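Oligopeptide-binding protein appA (Bacillus subtilis, PDB 1XOC) binds oligopeptides outside the cell membrane as the solute-binding component of an ABC permease that imports them and can support sporulation and genetic competence. Local coordinates at residues Asn50-Ser54 / Pro182-Phe188; Ile222-Asn226 / Gln368-Val372; Leu315-Tyr319 / Arg463-Ser467; Arg373-Ala377 / Met415-Trp419; Leu453-Ala457 / Glu469-Ile473. All coordinates share one frame. Residues are numbered along the deposited sequence.

Contact 1: Asn50-Ser54 / Pro182-Phe188; sequences NMLYS and PIGSGPF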
# COMPACT_ATOMS: atom_id res chain seq x y z
N ASN A 50 -11.27 -1.78 -5.81
CA ASN A 50 -11.66 -3.18 -5.55
C ASN A 50 -13.17 -3.37 -5.42
O ASN A 50 -13.64 -4.52 -5.47
CB ASN A 50 -10.87 -3.76 -4.37
CG ASN A 50 -9.49 -4.20 -4.81
OD1 ASN A 50 -8.59 -3.38 -5.01
ND2 ASN A 50 -9.35 -5.47 -5.06
N MET A 51 -13.93 -2.29 -5.24
CA MET A 51 -15.40 -2.34 -5.26
C MET A 51 -15.95 -2.09 -6.64
O MET A 51 -16.97 -2.64 -7.01
CB MET A 51 -16.00 -1.35 -4.25
CG MET A 51 -15.80 -1.83 -2.84
SD MET A 51 -16.60 -0.84 -1.56
CE MET A 51 -15.57 0.61 -1.60
N LEU A 52 -15.31 -1.18 -7.39
CA LEU A 52 -15.80 -0.82 -8.75
C LEU A 52 -15.50 -1.81 -9.87
O LEU A 52 -16.25 -1.87 -10.85
CB LEU A 52 -15.23 0.53 -9.20
CG LEU A 52 -15.64 1.79 -8.44
CD1 LEU A 52 -14.83 2.98 -8.82
CD2 LEU A 52 -17.09 2.00 -8.69
N TYR A 53 -14.34 -2.50 -9.79
CA TYR A 53 -13.79 -3.25 -10.90
C TYR A 53 -13.71 -4.71 -10.56
O TYR A 53 -13.83 -5.09 -9.39
CB TYR A 53 -12.39 -2.73 -11.25
CG TYR A 53 -12.39 -1.28 -11.64
CD1 TYR A 53 -13.03 -0.88 -12.81
CD2 TYR A 53 -11.73 -0.35 -10.89
CE1 TYR A 53 -13.06 0.45 -13.19
CE2 TYR A 53 -11.75 0.97 -11.26
CZ TYR A 53 -12.40 1.34 -12.40
OH TYR A 53 -12.37 2.70 -12.75
N SER A 54 -13.43 -5.50 -11.59
CA SER A 54 -13.09 -6.90 -11.45
C SER A 54 -11.63 -7.13 -11.88
O SER A 54 -11.04 -6.35 -12.63
CB SER A 54 -14.00 -7.76 -12.30
OG SER A 54 -15.37 -7.60 -11.96
N PRO A 182 -16.33 6.59 -13.57
CA PRO A 182 -15.76 5.26 -13.77
C PRO A 182 -16.83 4.23 -14.09
O PRO A 182 -17.93 4.29 -13.54
CB PRO A 182 -15.11 4.96 -12.42
CG PRO A 182 -15.93 5.68 -11.45
CD PRO A 182 -16.30 6.95 -12.14
N ILE A 183 -16.50 3.30 -14.98
CA ILE A 183 -17.39 2.19 -15.36
C ILE A 183 -16.57 0.92 -15.23
O ILE A 183 -15.57 0.79 -15.90
CB ILE A 183 -17.93 2.35 -16.79
CG1 ILE A 183 -18.83 3.60 -16.90
CG2 ILE A 183 -18.63 1.05 -17.26
CD1 ILE A 183 -20.11 3.50 -16.15
N GLY A 184 -16.99 0.00 -14.35
CA GLY A 184 -16.31 -1.24 -14.08
C GLY A 184 -17.31 -2.37 -14.12
O GLY A 184 -18.48 -2.18 -14.48
N SER A 185 -16.84 -3.57 -13.81
CA SER A 185 -17.71 -4.73 -13.73
C SER A 185 -17.80 -5.23 -12.28
O SER A 185 -18.32 -6.32 -12.04
CB SER A 185 -17.22 -5.83 -14.68
OG SER A 185 -15.93 -6.29 -14.32
N GLY A 186 -17.36 -4.41 -11.31
CA GLY A 186 -17.29 -4.88 -9.94
C GLY A 186 -18.63 -4.81 -9.24
O GLY A 186 -19.64 -4.38 -9.84
N PRO A 187 -18.65 -5.22 -7.97
CA PRO A 187 -19.88 -5.40 -7.23
C PRO A 187 -20.63 -4.15 -6.88
O PRO A 187 -21.81 -4.24 -6.51
CB PRO A 187 -19.43 -6.13 -5.96
CG PRO A 187 -17.99 -5.86 -5.84
CD PRO A 187 -17.47 -5.66 -7.21
N PHE A 188 -19.98 -2.99 -6.95
CA PHE A 188 -20.63 -1.72 -6.61
C PHE A 188 -20.39 -0.73 -7.74
O PHE A 188 -19.32 -0.70 -8.35
CB PHE A 188 -20.11 -1.17 -5.27
CG PHE A 188 -20.49 -2.03 -4.09
CD1 PHE A 188 -21.68 -1.81 -3.43
CD2 PHE A 188 -19.68 -3.11 -3.70
CE1 PHE A 188 -22.06 -2.61 -2.35
CE2 PHE A 188 -20.06 -3.89 -2.60
CZ PHE A 188 -21.23 -3.66 -1.95
O HOH W 1 -13.91 -4.27 -14.20

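Contact 2: Ile222-Asn226 / Gln368-Val372; sequences IPDAN and QGNKV. With ZN (zinc ion), chain P.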
# COMPACT_ATOMS: atom_id res chain seq x y z
N ILE A 222 -12.68 11.52 6.62
CA ILE A 222 -12.59 12.21 7.89
C ILE A 222 -11.11 12.29 8.29
O ILE A 222 -10.62 11.41 8.98
CB ILE A 222 -13.40 11.47 8.99
CG1 ILE A 222 -14.82 11.13 8.50
CG2 ILE A 222 -13.44 12.30 10.27
CD1 ILE A 222 -15.55 10.24 9.46
N PRO A 223 -10.38 13.33 7.86
CA PRO A 223 -8.92 13.35 8.13
C PRO A 223 -8.56 13.83 9.53
O PRO A 223 -7.91 14.88 9.71
CB PRO A 223 -8.40 14.23 7.01
CG PRO A 223 -9.45 15.25 6.93
CD PRO A 223 -10.78 14.52 7.09
N ASP A 224 -9.05 13.07 10.51
CA ASP A 224 -8.91 13.31 11.91
C ASP A 224 -9.43 12.08 12.63
O ASP A 224 -10.63 11.86 12.71
CB ASP A 224 -9.75 14.52 12.31
CG ASP A 224 -9.68 14.81 13.78
OD1 ASP A 224 -9.43 13.91 14.61
OD2 ASP A 224 -9.88 15.98 14.09
N ALA A 225 -8.51 11.25 13.12
CA ALA A 225 -8.88 9.96 13.70
C ALA A 225 -9.80 10.14 14.90
O ALA A 225 -10.70 9.33 15.11
CB ALA A 225 -7.62 9.18 14.10
N ASN A 226 -9.61 11.21 15.67
CA ASN A 226 -10.44 11.44 16.86
C ASN A 226 -11.87 11.77 16.45
O ASN A 226 -12.82 11.30 17.08
CB ASN A 226 -9.87 12.55 17.74
CG ASN A 226 -8.59 12.14 18.48
OD1 ASN A 226 -7.88 13.00 19.03
ND2 ASN A 226 -8.29 10.85 18.53
N GLN A 368 -2.00 13.99 7.43
CA GLN A 368 -3.12 14.57 8.20
C GLN A 368 -4.16 13.51 8.56
O GLN A 368 -4.72 12.85 7.68
CB GLN A 368 -3.77 15.70 7.39
CG GLN A 368 -4.86 16.45 8.16
CD GLN A 368 -5.58 17.48 7.32
OE1 GLN A 368 -6.36 18.28 7.86
NE2 GLN A 368 -5.34 17.48 6.01
N GLY A 369 -4.42 13.37 9.86
CA GLY A 369 -5.50 12.55 10.33
C GLY A 369 -5.02 11.28 11.00
O GLY A 369 -5.78 10.61 11.72
N ASN A 370 -3.76 10.92 10.78
CA ASN A 370 -3.20 9.78 11.45
C ASN A 370 -2.53 10.34 12.69
O ASN A 370 -1.38 10.76 12.65
CB ASN A 370 -2.24 9.01 10.54
CG ASN A 370 -1.81 7.68 11.12
OD1 ASN A 370 -1.70 6.64 10.38
ND2 ASN A 370 -1.60 7.65 12.39
N LYS A 371 -3.25 10.32 13.79
CA LYS A 371 -2.74 10.84 15.02
C LYS A 371 -1.56 10.10 15.60
O LYS A 371 -0.70 10.69 16.21
CB LYS A 371 -3.85 11.03 16.05
CG LYS A 371 -4.41 9.76 16.62
CD LYS A 371 -5.54 10.04 17.63
CE LYS A 371 -6.13 8.74 18.18
NZ LYS A 371 -7.23 8.92 19.19
N VAL A 372 -1.52 8.79 15.38
CA VAL A 372 -0.35 8.01 15.73
C VAL A 372 0.91 8.53 15.03
O VAL A 372 1.95 8.71 15.66
CB VAL A 372 -0.58 6.52 15.41
CG1 VAL A 372 0.69 5.70 15.56
CG2 VAL A 372 -1.68 5.95 16.33
ZN ZN P . -9.83 16.52 16.19
O HOH W 2 -8.02 15.82 17.10

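Contact 3: Leu315-Tyr319 / Arg463-Ser467; sequences LSWNY and RKQYS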
# COMPACT_ATOMS: atom_id res chain seq x y z
N LEU A 315 3.50 -11.95 8.61
CA LEU A 315 2.49 -12.78 7.97
C LEU A 315 3.03 -13.50 6.74
O LEU A 315 2.43 -14.47 6.27
CB LEU A 315 1.24 -11.96 7.59
CG LEU A 315 0.42 -11.39 8.76
CD1 LEU A 315 -0.69 -10.54 8.23
CD2 LEU A 315 -0.13 -12.53 9.58
N SER A 316 4.12 -13.00 6.17
CA SER A 316 4.61 -13.51 4.91
C SER A 316 5.31 -14.84 5.10
O SER A 316 6.11 -15.03 6.03
CB SER A 316 5.60 -12.54 4.30
OG SER A 316 6.15 -13.12 3.13
N TRP A 317 5.08 -15.75 4.15
CA TRP A 317 5.83 -17.00 4.13
C TRP A 317 7.32 -16.75 3.92
O TRP A 317 8.14 -17.63 4.19
CB TRP A 317 5.31 -17.97 3.05
CG TRP A 317 5.30 -17.43 1.65
CD1 TRP A 317 4.23 -16.89 1.01
CD2 TRP A 317 6.38 -17.40 0.70
NE1 TRP A 317 4.57 -16.50 -0.24
CE2 TRP A 317 5.88 -16.83 -0.48
CE3 TRP A 317 7.70 -17.82 0.72
CZ2 TRP A 317 6.66 -16.64 -1.62
CZ3 TRP A 317 8.48 -17.66 -0.42
CH2 TRP A 317 7.96 -17.07 -1.58
N ASN A 318 7.69 -15.57 3.44
CA ASN A 318 9.09 -15.26 3.19
C ASN A 318 9.77 -14.58 4.36
O ASN A 318 10.96 -14.24 4.28
CB ASN A 318 9.20 -14.37 1.96
CG ASN A 318 10.55 -14.45 1.29
OD1 ASN A 318 11.18 -15.51 1.24
ND2 ASN A 318 11.01 -13.33 0.76
N TYR A 319 9.03 -14.32 5.43
CA TYR A 319 9.59 -13.62 6.57
C TYR A 319 10.63 -14.54 7.17
O TYR A 319 10.34 -15.71 7.42
CB TYR A 319 8.51 -13.26 7.57
CG TYR A 319 8.98 -12.35 8.70
CD1 TYR A 319 9.44 -12.89 9.90
CD2 TYR A 319 8.98 -10.97 8.57
CE1 TYR A 319 9.87 -12.06 10.93
CE2 TYR A 319 9.39 -10.15 9.59
CZ TYR A 319 9.83 -10.70 10.77
OH TYR A 319 10.25 -9.85 11.79
N ARG A 463 10.19 -22.07 -3.43
CA ARG A 463 10.04 -21.08 -2.35
C ARG A 463 11.14 -21.15 -1.30
O ARG A 463 11.54 -20.12 -0.77
CB ARG A 463 8.67 -21.21 -1.66
CG ARG A 463 7.51 -20.95 -2.58
CD ARG A 463 6.20 -20.76 -1.85
NE ARG A 463 5.29 -19.93 -2.63
CZ ARG A 463 4.08 -19.53 -2.23
NH1 ARG A 463 3.60 -19.90 -1.04
NH2 ARG A 463 3.35 -18.77 -3.03
N LYS A 464 11.62 -22.36 -0.99
CA LYS A 464 12.69 -22.51 -0.01
C LYS A 464 13.98 -21.87 -0.51
O LYS A 464 14.67 -21.19 0.24
CB LYS A 464 12.94 -23.98 0.33
CG LYS A 464 11.78 -24.65 1.04
CD LYS A 464 11.52 -24.03 2.42
CE LYS A 464 10.63 -24.93 3.29
NZ LYS A 464 10.23 -24.24 4.55
N GLN A 465 14.29 -22.08 -1.78
CA GLN A 465 15.48 -21.47 -2.40
C GLN A 465 15.32 -19.96 -2.45
O GLN A 465 16.27 -19.22 -2.19
CB GLN A 465 15.70 -22.03 -3.80
CG GLN A 465 16.00 -23.53 -3.83
CD GLN A 465 16.02 -24.12 -5.24
OE1 GLN A 465 16.21 -25.33 -5.41
NE2 GLN A 465 15.82 -23.28 -6.26
N TYR A 466 14.12 -19.52 -2.80
CA TYR A 466 13.78 -18.09 -2.84
C TYR A 466 13.97 -17.43 -1.47
O TYR A 466 14.65 -16.42 -1.35
CB TYR A 466 12.33 -17.93 -3.29
CG TYR A 466 11.89 -16.51 -3.55
CD1 TYR A 466 12.17 -15.88 -4.75
CD2 TYR A 466 11.13 -15.81 -2.62
CE1 TYR A 466 11.73 -14.58 -5.02
CE2 TYR A 466 10.70 -14.52 -2.87
CZ TYR A 466 11.00 -13.92 -4.07
OH TYR A 466 10.57 -12.64 -4.35
N SER A 467 13.36 -18.01 -0.44
CA SER A 467 13.46 -17.49 0.91
C SER A 467 14.91 -17.50 1.40
O SER A 467 15.34 -16.63 2.14
CB SER A 467 12.57 -18.31 1.86
OG SER A 467 11.21 -18.22 1.48
O HOH W 3 13.55 -15.28 3.90

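Contact 4: Arg373-Ala377 / Met415-Trp419; sequences REDIA and MVMGW. With ZN (zinc ion), chain F; ZN (zinc ion), chain J.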
# COMPACT_ATOMS: atom_id res chain seq x y z
N ARG A 373 0.84 8.75 13.72
CA ARG A 373 2.02 9.21 12.97
C ARG A 373 2.38 10.65 13.31
O ARG A 373 3.56 10.98 13.36
CB ARG A 373 1.81 9.09 11.46
CG ARG A 373 1.76 7.64 11.05
CD ARG A 373 1.56 7.49 9.54
NE ARG A 373 1.30 6.09 9.16
CZ ARG A 373 1.03 5.74 7.92
NH1 ARG A 373 1.01 6.60 6.92
NH2 ARG A 373 0.81 4.43 7.68
N GLU A 374 1.37 11.47 13.53
CA GLU A 374 1.62 12.83 13.97
C GLU A 374 2.38 12.80 15.28
O GLU A 374 3.36 13.53 15.46
CB GLU A 374 0.29 13.62 14.08
CG GLU A 374 -0.51 13.71 12.72
CD GLU A 374 -1.90 14.31 12.88
OE1 GLU A 374 -2.25 14.68 14.02
OE2 GLU A 374 -2.65 14.46 11.86
N ASP A 375 1.95 11.98 16.23
CA ASP A 375 2.67 11.79 17.48
C ASP A 375 4.09 11.25 17.29
O ASP A 375 5.04 11.70 17.94
CB ASP A 375 1.91 10.81 18.39
CG ASP A 375 0.60 11.37 18.90
OD1 ASP A 375 -0.21 10.62 19.48
OD2 ASP A 375 0.35 12.58 18.73
N ILE A 376 4.25 10.26 16.44
CA ILE A 376 5.59 9.76 16.18
C ILE A 376 6.49 10.86 15.68
O ILE A 376 7.66 10.91 16.06
CB ILE A 376 5.56 8.63 15.16
CG1 ILE A 376 4.91 7.40 15.78
CG2 ILE A 376 6.99 8.29 14.68
CD1 ILE A 376 4.65 6.31 14.78
N ALA A 377 5.98 11.73 14.81
CA ALA A 377 6.79 12.83 14.27
C ALA A 377 7.31 13.78 15.35
O ALA A 377 8.46 14.26 15.33
CB ALA A 377 6.06 13.57 13.20
N MET A 415 9.90 11.25 5.77
CA MET A 415 8.48 11.10 6.07
C MET A 415 8.19 9.91 6.93
O MET A 415 8.88 8.91 6.84
CB MET A 415 7.67 11.02 4.79
CG MET A 415 7.92 9.79 3.98
SD MET A 415 6.90 9.77 2.49
CE MET A 415 7.68 8.41 1.62
N VAL A 416 7.18 10.04 7.78
CA VAL A 416 6.64 8.89 8.52
C VAL A 416 5.51 8.32 7.67
O VAL A 416 4.56 9.00 7.37
CB VAL A 416 6.11 9.30 9.91
CG1 VAL A 416 5.56 8.05 10.63
CG2 VAL A 416 7.19 9.99 10.73
N MET A 417 5.62 7.05 7.27
CA MET A 417 4.75 6.52 6.20
C MET A 417 4.58 5.05 6.41
O MET A 417 5.30 4.47 7.21
CB MET A 417 5.37 6.80 4.84
CG MET A 417 4.54 6.53 3.60
SD MET A 417 2.85 7.07 3.62
CE MET A 417 3.00 8.80 3.99
N GLY A 418 3.58 4.47 5.76
CA GLY A 418 3.47 3.02 5.74
C GLY A 418 3.34 2.42 4.36
O GLY A 418 2.94 3.07 3.42
N TRP A 419 3.66 1.13 4.28
CA TRP A 419 3.34 0.27 3.12
C TRP A 419 2.25 -0.74 3.47
O TRP A 419 2.33 -1.37 4.50
CB TRP A 419 4.57 -0.53 2.66
CG TRP A 419 5.59 0.30 1.90
CD1 TRP A 419 6.88 0.56 2.27
CD2 TRP A 419 5.39 0.95 0.64
NE1 TRP A 419 7.48 1.36 1.33
CE2 TRP A 419 6.59 1.63 0.33
CE3 TRP A 419 4.33 1.04 -0.23
CZ2 TRP A 419 6.76 2.34 -0.85
CZ3 TRP A 419 4.49 1.78 -1.41
CH2 TRP A 419 5.69 2.44 -1.68
ZN ZN F . -4.26 15.40 13.41
ZN ZN J . -1.93 11.93 20.04
O HOH W 4 -3.97 17.16 12.12
O HOH W 5 -4.39 16.16 15.48

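Contact 5: Leu453-Ala457 / Glu469-Ile473; sequences LMKDA and EYEQI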
# COMPACT_ATOMS: atom_id res chain seq x y z
N LEU A 453 20.99 -9.09 -6.42
CA LEU A 453 20.32 -10.15 -5.68
C LEU A 453 18.80 -10.18 -5.93
O LEU A 453 18.22 -11.24 -6.13
CB LEU A 453 20.59 -10.02 -4.18
CG LEU A 453 22.01 -10.31 -3.71
CD1 LEU A 453 22.22 -9.81 -2.29
CD2 LEU A 453 22.32 -11.79 -3.80
N MET A 454 18.18 -9.00 -5.88
CA MET A 454 16.74 -8.85 -6.14
C MET A 454 16.35 -9.23 -7.56
O MET A 454 15.33 -9.90 -7.77
CB MET A 454 16.32 -7.40 -5.84
CG MET A 454 16.29 -7.08 -4.35
SD MET A 454 15.65 -5.44 -3.91
CE MET A 454 17.07 -4.40 -4.22
N LYS A 455 17.14 -8.81 -8.53
CA LYS A 455 16.94 -9.18 -9.92
C LYS A 455 17.08 -10.70 -10.12
O LYS A 455 16.21 -11.34 -10.72
CB LYS A 455 17.95 -8.43 -10.80
CG LYS A 455 17.77 -8.61 -12.31
CD LYS A 455 19.08 -8.25 -13.03
CE LYS A 455 19.02 -8.52 -14.53
NZ LYS A 455 20.34 -8.27 -15.20
N ASP A 456 18.18 -11.27 -9.60
CA ASP A 456 18.44 -12.71 -9.76
C ASP A 456 17.41 -13.56 -9.01
O ASP A 456 17.07 -14.65 -9.45
CB ASP A 456 19.87 -13.07 -9.31
CG ASP A 456 20.97 -12.48 -10.22
OD1 ASP A 456 20.69 -11.96 -11.33
OD2 ASP A 456 22.14 -12.53 -9.79
N ALA A 457 16.87 -13.03 -7.91
CA ALA A 457 15.87 -13.76 -7.12
C ALA A 457 14.61 -14.08 -7.91
O ALA A 457 13.95 -15.08 -7.64
CB ALA A 457 15.52 -13.01 -5.84
N GLU A 469 17.76 -17.24 -0.43
CA GLU A 469 18.48 -16.15 -1.09
C GLU A 469 18.01 -14.79 -0.59
O GLU A 469 18.78 -13.83 -0.56
CB GLU A 469 18.34 -16.25 -2.61
CG GLU A 469 19.32 -17.26 -3.22
CD GLU A 469 20.75 -16.72 -3.34
OE1 GLU A 469 20.89 -15.53 -3.70
OE2 GLU A 469 21.71 -17.49 -3.10
N TYR A 470 16.73 -14.70 -0.21
CA TYR A 470 16.21 -13.46 0.35
C TYR A 470 16.79 -13.10 1.71
O TYR A 470 16.80 -11.93 2.07
CB TYR A 470 14.66 -13.41 0.36
CG TYR A 470 14.17 -12.38 -0.62
CD1 TYR A 470 13.87 -12.71 -1.94
CD2 TYR A 470 14.08 -11.05 -0.25
CE1 TYR A 470 13.47 -11.74 -2.86
CE2 TYR A 470 13.69 -10.08 -1.16
CZ TYR A 470 13.37 -10.42 -2.47
OH TYR A 470 12.97 -9.45 -3.39
N GLU A 471 17.32 -14.06 2.45
CA GLU A 471 18.03 -13.70 3.69
C GLU A 471 19.16 -12.67 3.43
O GLU A 471 19.34 -11.73 4.20
CB GLU A 471 18.62 -14.95 4.36
CG GLU A 471 17.58 -15.89 4.95
CD GLU A 471 18.17 -17.22 5.44
OE1 GLU A 471 19.42 -17.42 5.39
OE2 GLU A 471 17.38 -18.09 5.88
N GLN A 472 19.89 -12.86 2.34
CA GLN A 472 20.95 -11.92 1.96
C GLN A 472 20.42 -10.55 1.61
O GLN A 472 21.06 -9.55 1.89
CB GLN A 472 21.72 -12.44 0.75
CG GLN A 472 22.45 -13.72 0.99
CD GLN A 472 23.25 -14.13 -0.23
OE1 GLN A 472 24.09 -13.37 -0.71
NE2 GLN A 472 22.99 -15.33 -0.74
N ILE A 473 19.26 -10.48 0.96
CA ILE A 473 18.67 -9.20 0.58
C ILE A 473 18.24 -8.44 1.83
O ILE A 473 18.53 -7.26 1.99
CB ILE A 473 17.49 -9.40 -0.39
CG1 ILE A 473 18.00 -9.88 -1.74
CG2 ILE A 473 16.72 -8.10 -0.59
CD1 ILE A 473 16.92 -10.51 -2.66
O HOH W 6 13.41 -9.88 -5.97
O HOH W 7 21.92 -14.26 -6.76

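Contact 1: Asn50-Ser54 / Pro182-Phe188
Two backbone hydrogen bonds tie the C-terminal end of helix 43-52 to the loop before strand 188-194 and to its first residue: Gly186 N donates to Leu52 O (2.8 Å) and Phe188 N to Met51 O (3.0 Å). The hydroxyls of Ser54 OG and Ser185 OG hydrogen-bond at 2.8 Å, and one water accepts from both Ser54 N (2.9 Å) and Ser185 N (3.0 Å). The approach is close, with the CA atoms of Tyr53 and Gly186 4.0 Å apart; a CB on Gly184 or Gly186 would clash with the backbone of Leu52. Packing flanks this polar seam. Met51 SD lies 4.9 Å from the centroid of the Phe188 ring in an oblique Met-aromatic contact, and Leu52 CD1 meets Pro182 CG at 3.9 Å. Both Met51 and Phe188 also rest on Leu201 and Val217 of the sheet, while Tyr53 OH hydrogen-bonds to Phe35 O. The last helical carbonyls thus find donors in the loop (Gly186) and the strand (Phe188), joining helix and sheet through main-chain atoms.

Contact 2: Ile222-Asn226 / Gln368-Val372
Two helix N-termini meet here, those of helices 225-234 and 371-385, beside a surface zinc ion and close to the bound nonapeptide, whose backbone packs against Asn370. The zinc is held by Asp224 OD2 at 2.2 Å and by a water at 2.1 Å. Asp224 is also the N-cap of its helix, its OD1 accepting from the backbone N of Ala227, and Asn370 occupies the N-cap position of the other. Ahead of Asp224 the chain bends in an inverse gamma turn centred on Pro223, closed by Asp224 N to Ile222 O at 2.7 Å. The turn brings Pro223 O within 3.4 Å of Gly369 CA, and Gly369 has a positive phi and a position where a CB would strike Pro223 C. A weak hydrogen bond, Ala225 N to Gly369 O (3.1 Å), spans the segments. Ala225 CB packs on Lys371 CG at 4.1 Å, while the ammonium group of Lys371 forms a salt bridge with Asp246. Pro223 O also lies 3.8 Å from Gln368 CG of the other segment.

Contact 3: Leu315-Tyr319 / Arg463-Ser467
Ser316 begins a type I beta turn closed by Tyr319 N to Ser316 O at 3.1 Å, and its hydroxyl adds an ST turn, with Asn318 N donating to Ser316 OG at 2.9 Å. Trp317, at the second position of the turn, projects toward the start of helix 463-480. The Arg463 guanidinium lies flat on the indole, centres 3.9 Å apart and planes at 10°, and Arg463 CZ is 3.9 Å from the centroid of the Trp317 five-membered ring, a cation-pi contact. Arg463 CD sits over the six-membered ring of the same indole in a CH-pi contact, 3.9 Å from its centroid. Farther along the indole, Trp317 CH2 reaches Tyr466 CD2 at 3.6 Å, the two rings meeting obliquely. Next comes Asn318, whose OD1 is 2.7 Å from Ser467 OG; that hydroxyl is also 3.0 Å from Arg463 O, so its proton has two possible acceptors. A water donates to both Asn318 O (2.8 Å) and Ser467 O (2.9 Å). Pro425 touches Trp317 and Asn318 and accepts a hydrogen bond from Tyr466 OH through its carbonyl oxygen. Cation-pi and CH-pi stacking, an Asn318-Ser467 side-chain pair and one water thus join the segments, without main-chain to main-chain hydrogen bonds.

Contact 4: Arg373-Ala377 / Met415-Trp419
Helix 371-385 crosses strand 414-420 obliquely, in a roughly antiparallel sense, the short axes 142° apart in direction and 9.0 Å apart at closest approach; the CA atoms of Arg373 and Val416 come within 6.4 Å. No hydrogen bond links the segments. Val416 points at the helix, its CG2 lying 4.3 Å from Ile376 CG2 and 4.5 Å from Ala377 CB, while its CG1 meets Arg373 CG at 3.8 Å. The extended Arg373 side chain then runs along the strand, its NH1 3.8 Å from Met417 SD and its guanidinium laid face-on over Met417 CA and Gly418 N; a CB at Gly418 would collide with Arg373 NH2. That NH2 hydrogen-bonds the backbone of the bound nonapeptide, and NH1 bonds Asn367 OD1. On the solvent side of the helix, Glu374 chelates a zinc through OE1 (2.2 Å) and OE2 (2.4 Å). The arrangement is a helix packed on the beta-sheet of a solute-binding protein lobe at its peptide site, where Gly418 and Trp419 pair antiparallel with the ligand and continue the sheet across the interface.

Contact 5: Leu453-Ala457 / Glu469-Ile473
Leu453 overlaps Ile473, its CB 3.6 Å from Ile473 CG1, in an antiparallel helix pair: helices 448-457 and 463-480, consecutive in the chain, form a helical hairpin. Their short axes run 156° apart in direction and come to 9.9 Å. Ile473 reaches further, with its CD1 3.9 Å from Met454 CG and 4.3 Å from Ala457 CB, so that one isoleucine meets three residues spaced along a single helix face. Ala457 sets its CB 3.8 Å from Tyr470 CE1. At the more exposed edge, Leu453 CD2 lies 4.0 Å from Glu469 OE1 and 3.9 Å from Gln472 OE1, contacts with the ends of polar side chains. No direct hydrogen bond joins the segments, and the contact is mainly apolar. Tyr470 also touches Asn318 and meets the Tyr466 ring, carrying the packing on toward the neighbouring loop, and its hydroxyl is hydrogen-bonded to Gln427 N. A water bridges the helices, donating to Met454 O at 2.6 Å and lying 2.7 Å from Tyr470 OH.

Overall arrangement
From the N terminus, contact 1 closes first, joining the end of helix 43-52 to the loop before strand 188-194, and is complete before any other opens. Contact 2 then links the starts of helices 225-234 and 371-385. Within its span the first segment of contact 3 appears, so these two cross. Contact 4, nested in the loop closed by contact 3, returns from helix 371-385 to strand 414-420; it touches contact 2 through Gly369 N and Glu374 OE2, 2.9 Å apart. Contact 5 pairs helices 448-457 and 463-480, crossing contact 3 and sharing helix 463-480 with it. Contacts 1 and 4 lie on opposite sides of the chain's centre, with centres about 31 Å apart.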